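Side-chain contacts in capsule biosynthesis protein CapD proenzyme (PDB 3G9K), which cleaves the poly-gamma-D-glutamate capsule of Bacillus anthracis and links it through an amide bond to meso-diaminopimelic acid in the peptidoglycan: residues Y53-G56 against V57-H61; D262-A265 against T266-K270; D155-S158 against I159-N163. All coordinates share one frame; numbering follows the deposited sequence.

Contact 1 of 3, residues Y53-G56 against V57-H61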
# COMPACT_ATOMS: atom_id res chain seq x y z
N TYR A 53 7.46 -1.37 10.35
CA TYR A 53 7.17 -1.86 11.70
C TYR A 53 6.31 -0.90 12.61
O TYR A 53 5.46 -1.34 13.38
CB TYR A 53 8.49 -2.27 12.37
CG TYR A 53 8.90 -3.71 12.18
CD1 TYR A 53 9.93 -4.06 11.33
CD2 TYR A 53 8.29 -4.72 12.91
CE1 TYR A 53 10.35 -5.43 11.20
CE2 TYR A 53 8.67 -6.01 12.78
CZ TYR A 53 9.70 -6.38 11.92
OH TYR A 53 10.02 -7.69 11.83
N VAL A 54 6.55 0.40 12.55
CA VAL A 54 5.75 1.39 13.29
C VAL A 54 4.26 1.36 12.88
O VAL A 54 3.37 1.33 13.73
CB VAL A 54 6.37 2.82 13.13
CG1 VAL A 54 5.37 3.89 13.52
CG2 VAL A 54 7.69 2.90 13.92
N LEU A 55 4.02 1.29 11.58
CA LEU A 55 2.70 1.22 10.97
C LEU A 55 1.99 -0.04 11.46
O LEU A 55 0.80 0.01 11.80
CB LEU A 55 2.78 1.27 9.44
CG LEU A 55 3.04 2.67 8.86
CD1 LEU A 55 3.34 2.49 7.39
CD2 LEU A 55 1.88 3.63 9.12
N GLY A 56 2.72 -1.15 11.59
CA GLY A 56 2.15 -2.40 12.13
C GLY A 56 1.69 -2.25 13.55
O GLY A 56 0.78 -2.96 14.06
N VAL A 57 2.30 -1.31 14.26
CA VAL A 57 1.90 -1.06 15.66
C VAL A 57 0.80 -0.01 15.78
O VAL A 57 -0.20 -0.21 16.47
CB VAL A 57 3.13 -0.66 16.51
CG1 VAL A 57 2.69 -0.21 17.88
CG2 VAL A 57 4.12 -1.83 16.62
N VAL A 58 0.98 1.13 15.14
CA VAL A 58 0.10 2.27 15.36
C VAL A 58 -1.04 2.34 14.34
O VAL A 58 -2.04 3.07 14.56
CB VAL A 58 0.91 3.62 15.38
CG1 VAL A 58 2.04 3.58 16.43
CG2 VAL A 58 1.48 3.95 13.98
N GLU A 59 -0.88 1.67 13.21
CA GLU A 59 -1.91 1.62 12.20
C GLU A 59 -2.30 0.16 11.95
O GLU A 59 -2.40 -0.29 10.83
CB GLU A 59 -1.43 2.27 10.90
CG GLU A 59 -2.59 2.63 10.04
CD GLU A 59 -2.17 3.10 8.66
OE1 GLU A 59 -1.28 2.46 8.06
OE2 GLU A 59 -2.74 4.10 8.19
N LEU A 60 -2.50 -0.55 13.05
CA LEU A 60 -2.59 -2.01 13.13
C LEU A 60 -3.73 -2.65 12.36
O LEU A 60 -3.64 -3.84 11.97
CB LEU A 60 -2.64 -2.41 14.61
CG LEU A 60 -3.87 -1.93 15.38
CD1 LEU A 60 -4.81 -3.17 15.59
CD2 LEU A 60 -3.52 -1.27 16.71
N HIS A 61 -4.76 -1.86 12.10
CA HIS A 61 -5.90 -2.33 11.28
C HIS A 61 -5.49 -2.57 9.87
O HIS A 61 -6.10 -3.39 9.20
CB HIS A 61 -7.07 -1.33 11.30
CG HIS A 61 -6.69 0.09 11.01
ND1 HIS A 61 -6.08 0.90 11.95
CD2 HIS A 61 -6.82 0.83 9.90
CE1 HIS A 61 -5.88 2.09 11.43
NE2 HIS A 61 -6.33 2.08 10.19
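V54 and V58, one turn apart near the C-terminal end of helix 44-58, meet through backbone and side chain. V54 O accepts two N-H groups: V58 N at 2.8 Å, and V57 N at 2.9 Å, from above the carbonyl plane. The first is an i to i+4 helical bond; the second, from i to i+3, gives this last turn some 3-10 character. V57 N also reaches Y53 O weakly, at 3.3 Å. L55 O takes E59 N at 2.8 Å, the last i to i+4 bond here; E59 itself is the first residue to leave helical backbone angles.

The apolar contact follows the same spacing: V54 CG1 meets V58 CG2 at 3.9 Å, the two side chains crossing at an angle. V58 CG2 sits between its own backbone N and carbonyl carbon (chi1 -56°), which also lays this methyl against V54 O. V57 CG2 lies in the same way against Y53 O at 3.5 Å, while the Y53 and V57 side chains turn to helices 120-133 and 176-188.

L55 and E59 run side by side, pointing the same way. The extended E59 chain carries its OE1 past L55 CD2 at 3.5 Å, an apolar neighbour, and both carboxylate oxygens find polar partners: OE2 at S26 OG and OE1 at T2 OG1 of the other chain. Two hydroxyls thus grip a buried carboxylate at the helix end, which probably fixes its rotation and ties the large chain to the opening residues of the small one.

Contact 2 of 3, residues D262-A265 against T266-K270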
# COMPACT_ATOMS: atom_id res chain seq x y z
N ASP A 262 -12.73 18.44 -18.02
CA ASP A 262 -13.77 19.37 -17.55
C ASP A 262 -15.19 18.91 -17.86
O ASP A 262 -16.15 19.55 -17.42
CB ASP A 262 -13.56 20.76 -18.18
CG ASP A 262 -12.22 21.38 -17.81
OD1 ASP A 262 -11.67 21.04 -16.74
OD2 ASP A 262 -11.73 22.21 -18.60
N HIS A 263 -15.33 17.81 -18.60
CA HIS A 263 -16.63 17.30 -19.00
C HIS A 263 -16.89 15.91 -18.38
O HIS A 263 -16.62 14.86 -18.99
CB HIS A 263 -16.72 17.29 -20.52
CG HIS A 263 -16.65 18.66 -21.11
ND1 HIS A 263 -17.69 19.56 -21.03
CD2 HIS A 263 -15.65 19.30 -21.77
CE1 HIS A 263 -17.34 20.69 -21.62
NE2 HIS A 263 -16.11 20.56 -22.08
N THR A 264 -17.45 15.93 -17.17
CA THR A 264 -17.42 14.79 -16.25
C THR A 264 -17.96 13.46 -16.79
O THR A 264 -17.29 12.42 -16.66
CB THR A 264 -18.16 15.15 -14.95
OG1 THR A 264 -17.54 16.32 -14.41
CG2 THR A 264 -18.09 14.02 -13.94
N ALA A 265 -19.15 13.48 -17.39
CA ALA A 265 -19.72 12.25 -17.93
C ALA A 265 -18.81 11.64 -19.01
O ALA A 265 -18.70 10.42 -19.11
CB ALA A 265 -21.12 12.52 -18.50
N THR A 266 -18.15 12.48 -19.80
CA THR A 266 -17.25 11.99 -20.85
C THR A 266 -15.97 11.40 -20.23
O THR A 266 -15.50 10.34 -20.63
CB THR A 266 -16.84 13.09 -21.84
OG1 THR A 266 -18.00 13.78 -22.31
CG2 THR A 266 -16.07 12.52 -23.03
N TYR A 267 -15.42 12.14 -19.27
CA TYR A 267 -14.21 11.71 -18.59
C TYR A 267 -14.45 10.37 -17.92
O TYR A 267 -13.68 9.44 -18.12
CB TYR A 267 -13.74 12.75 -17.56
CG TYR A 267 -12.31 12.54 -17.07
CD1 TYR A 267 -11.22 12.73 -17.93
CD2 TYR A 267 -12.03 12.17 -15.74
CE1 TYR A 267 -9.91 12.54 -17.50
CE2 TYR A 267 -10.70 11.98 -15.29
CZ TYR A 267 -9.64 12.16 -16.19
OH TYR A 267 -8.32 12.00 -15.79
N MSE A 268 -15.55 10.28 -17.18
CA MSE A 268 -15.88 9.06 -16.45
C MSE A 268 -16.12 7.88 -17.38
O MSE A 268 -15.58 6.79 -17.16
CB MSE A 268 -17.10 9.26 -15.54
CG MSE A 268 -16.83 10.14 -14.34
SE MSE A 268 -18.40 10.45 -13.24
CE MSE A 268 -18.74 8.64 -12.65
N SER A 269 -16.88 8.14 -18.40
CA SER A 269 -17.19 7.07 -19.33
C SER A 269 -15.92 6.56 -20.04
O SER A 269 -15.74 5.36 -20.18
CB SER A 269 -18.26 7.51 -20.34
OG SER A 269 -18.54 6.45 -21.23
N LYS A 270 -15.05 7.47 -20.42
CA LYS A 270 -13.82 7.10 -21.11
C LYS A 270 -12.86 6.36 -20.19
O LYS A 270 -12.05 5.61 -20.62
CB LYS A 270 -13.17 8.34 -21.71
CG LYS A 270 -13.75 8.79 -23.06
CD LYS A 270 -13.03 9.99 -23.62
CE LYS A 270 -13.30 10.22 -25.11
NZ LYS A 270 -12.47 11.27 -25.72
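H263 O receives Y267 N at 3.0 Å in a nearly straight bond and, weakly, T266 N at 2.9 Å, so the first turn of helix 264-284 closes on the residue at its N-cap position. The i to i+4 series continues from there: M268 N reaches T264 O at 2.8 Å, with an N-H...O angle of 168°, and S269 N reaches A265 O at 3.0 Å.

Among the side chains, T264 and M268, a selenomethionine, lie side by side and point the same way. The T264 methyl CG2 touches M268 SE at 3.7 Å, while M268 CG runs past T264 O at 3.3 Å. The bend at chi3 (63°) swings the M268 methyl away from that line, and the side chain packs on F109 of the other chain. This is the opening turn of a long helix in the large chain of a gamma-glutamyltransferase; this turn packs on the small chain of the same enzyme. A265 rests there on E129 of that chain, and its carbonyl oxygen A265 O has S269 CB close by, at 3.2 Å.

Y267 has its CG opposite the backbone N (chi1 -165°), which carries the ring off the helix to P88 of the other chain; there its OH is hydrogen-bonded to D91 OD2 of that chain. T266 CB stands 3.4 Å from H263 O, its side chain turned to D260, and the extended K270 chain brings its NZ to a salt bridge with the same aspartate.

Contact 3 of 3, residues D155-S158 against I159-N163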
# COMPACT_ATOMS: atom_id res chain seq x y z
N ASP A 155 -13.24 -12.52 23.04
CA ASP A 155 -12.74 -12.31 24.40
C ASP A 155 -11.23 -12.05 24.41
O ASP A 155 -10.68 -11.72 25.45
CB ASP A 155 -13.11 -13.48 25.34
CG ASP A 155 -12.56 -14.83 24.88
OD1 ASP A 155 -11.87 -14.92 23.84
OD2 ASP A 155 -12.86 -15.84 25.56
N LYS A 156 -10.57 -12.21 23.26
CA LYS A 156 -9.12 -12.00 23.15
C LYS A 156 -8.75 -10.50 22.98
O LYS A 156 -7.57 -10.16 23.08
CB LYS A 156 -8.58 -12.74 21.92
CG LYS A 156 -8.54 -14.29 21.95
CD LYS A 156 -7.40 -14.75 21.01
CE LYS A 156 -7.57 -16.15 20.47
NZ LYS A 156 -6.49 -16.52 19.49
N LEU A 157 -9.74 -9.65 22.72
CA LEU A 157 -9.51 -8.30 22.18
C LEU A 157 -9.81 -7.18 23.19
O LEU A 157 -10.10 -6.03 22.81
CB LEU A 157 -10.35 -8.17 20.89
CG LEU A 157 -9.64 -8.44 19.57
CD1 LEU A 157 -8.55 -9.50 19.62
CD2 LEU A 157 -10.62 -8.66 18.42
N SER A 158 -9.68 -7.47 24.47
CA SER A 158 -10.11 -6.50 25.46
C SER A 158 -9.34 -5.19 25.38
O SER A 158 -9.93 -4.15 25.60
CB SER A 158 -10.00 -7.09 26.87
OG SER A 158 -8.70 -7.58 27.06
N ILE A 159 -8.05 -5.20 25.05
CA ILE A 159 -7.30 -3.91 24.94
C ILE A 159 -7.80 -2.92 23.89
O ILE A 159 -7.59 -1.70 24.02
CB ILE A 159 -5.78 -4.07 24.75
CG1 ILE A 159 -5.43 -4.60 23.34
CG2 ILE A 159 -5.18 -4.96 25.76
CD1 ILE A 159 -3.94 -4.78 23.17
N PHE A 160 -8.43 -3.44 22.83
CA PHE A 160 -8.99 -2.64 21.75
C PHE A 160 -10.43 -2.22 22.00
O PHE A 160 -10.93 -1.31 21.33
CB PHE A 160 -8.95 -3.42 20.44
CG PHE A 160 -7.59 -3.89 20.08
CD1 PHE A 160 -6.62 -2.99 19.64
CD2 PHE A 160 -7.26 -5.24 20.18
CE1 PHE A 160 -5.35 -3.43 19.30
CE2 PHE A 160 -5.99 -5.69 19.84
CZ PHE A 160 -5.04 -4.78 19.36
N TYR A 161 -11.10 -2.94 22.91
CA TYR A 161 -12.50 -2.68 23.26
C TYR A 161 -12.67 -2.60 24.76
O TYR A 161 -13.35 -3.41 25.33
CB TYR A 161 -13.42 -3.76 22.71
CG TYR A 161 -13.45 -3.86 21.21
CD1 TYR A 161 -12.57 -4.71 20.54
CD2 TYR A 161 -14.34 -3.09 20.45
CE1 TYR A 161 -12.59 -4.83 19.17
CE2 TYR A 161 -14.37 -3.20 19.04
CZ TYR A 161 -13.48 -4.06 18.41
OH TYR A 161 -13.48 -4.20 17.03
N PRO A 162 -12.06 -1.60 25.40
CA PRO A 162 -12.15 -1.37 26.84
C PRO A 162 -13.60 -1.14 27.29
O PRO A 162 -14.31 -0.31 26.72
CB PRO A 162 -11.34 -0.09 27.04
CG PRO A 162 -10.45 -0.05 25.91
CD PRO A 162 -11.24 -0.55 24.77
N ASN A 163 -14.02 -1.89 28.31
CA ASN A 163 -15.41 -1.88 28.77
C ASN A 163 -16.41 -2.19 27.65
O ASN A 163 -17.54 -1.71 27.68
CB ASN A 163 -15.74 -0.54 29.45
CG ASN A 163 -15.04 -0.38 30.79
OD1 ASN A 163 -15.24 -1.17 31.72
ND2 ASN A 163 -14.22 0.65 30.91
O HOH W 1 -6.44 -7.86 24.39
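L157 O meets two amides of the following residues: F160 N at 3.1 Å, above the carbonyl plane, and Y161 N at a weak 3.2 Å. Y161 N is shared, since it also bonds to S158 O at 3.2 Å, again from above that carbonyl plane. A water bridges K156 and I159, donating to K156 O at 2.9 Å and accepting from I159 N at 3.2 Å. Two side-chain ends are satisfied by partners outside the loop segment: Y161 OH by L145 O, and K156 NZ by Y29 O of the other chain.

Apolar contacts accompany these bonds. L157 CG comes to F160 CD2 at 4.0 Å, the two side chains crossing at a slant, and I159 CG1 covers one face of the F160 ring over its centre. With Y161 CG beside its own backbone N (chi1 -63°), the ring meets L157 O edge-on in its plane, CD1 being 3.6 Å away. Bonds from F160 to L157 and from Y161 to S158 mark two overlapping type I beta-turns, in the loop between helix 139-152 and strand 172-173.

In the fold
Along the chain the order is contact 1, contact 3, contact 2, all within the gamma-glutamyltranspeptidase family region of the large chain. Contact 1 spans the C-terminal end of helix 44-58, its centre about 11 Å from that of the chain; contact 3 lies in the loop after helix 139-152, and contact 2 starts helix 264-284. The centres of contacts 1 and 3 are about 18 Å apart, and they touch where L60 CD1 packs on F160 CE1 at 3.8 Å, with F34 of the other chain meeting both residues. Contact 2 is remote, its centre about 38 Å from that of contact 1 and about 47 Å from that of contact 3. Each nevertheless touches the small chain, so the two-chain enzyme is joined at widely separated places.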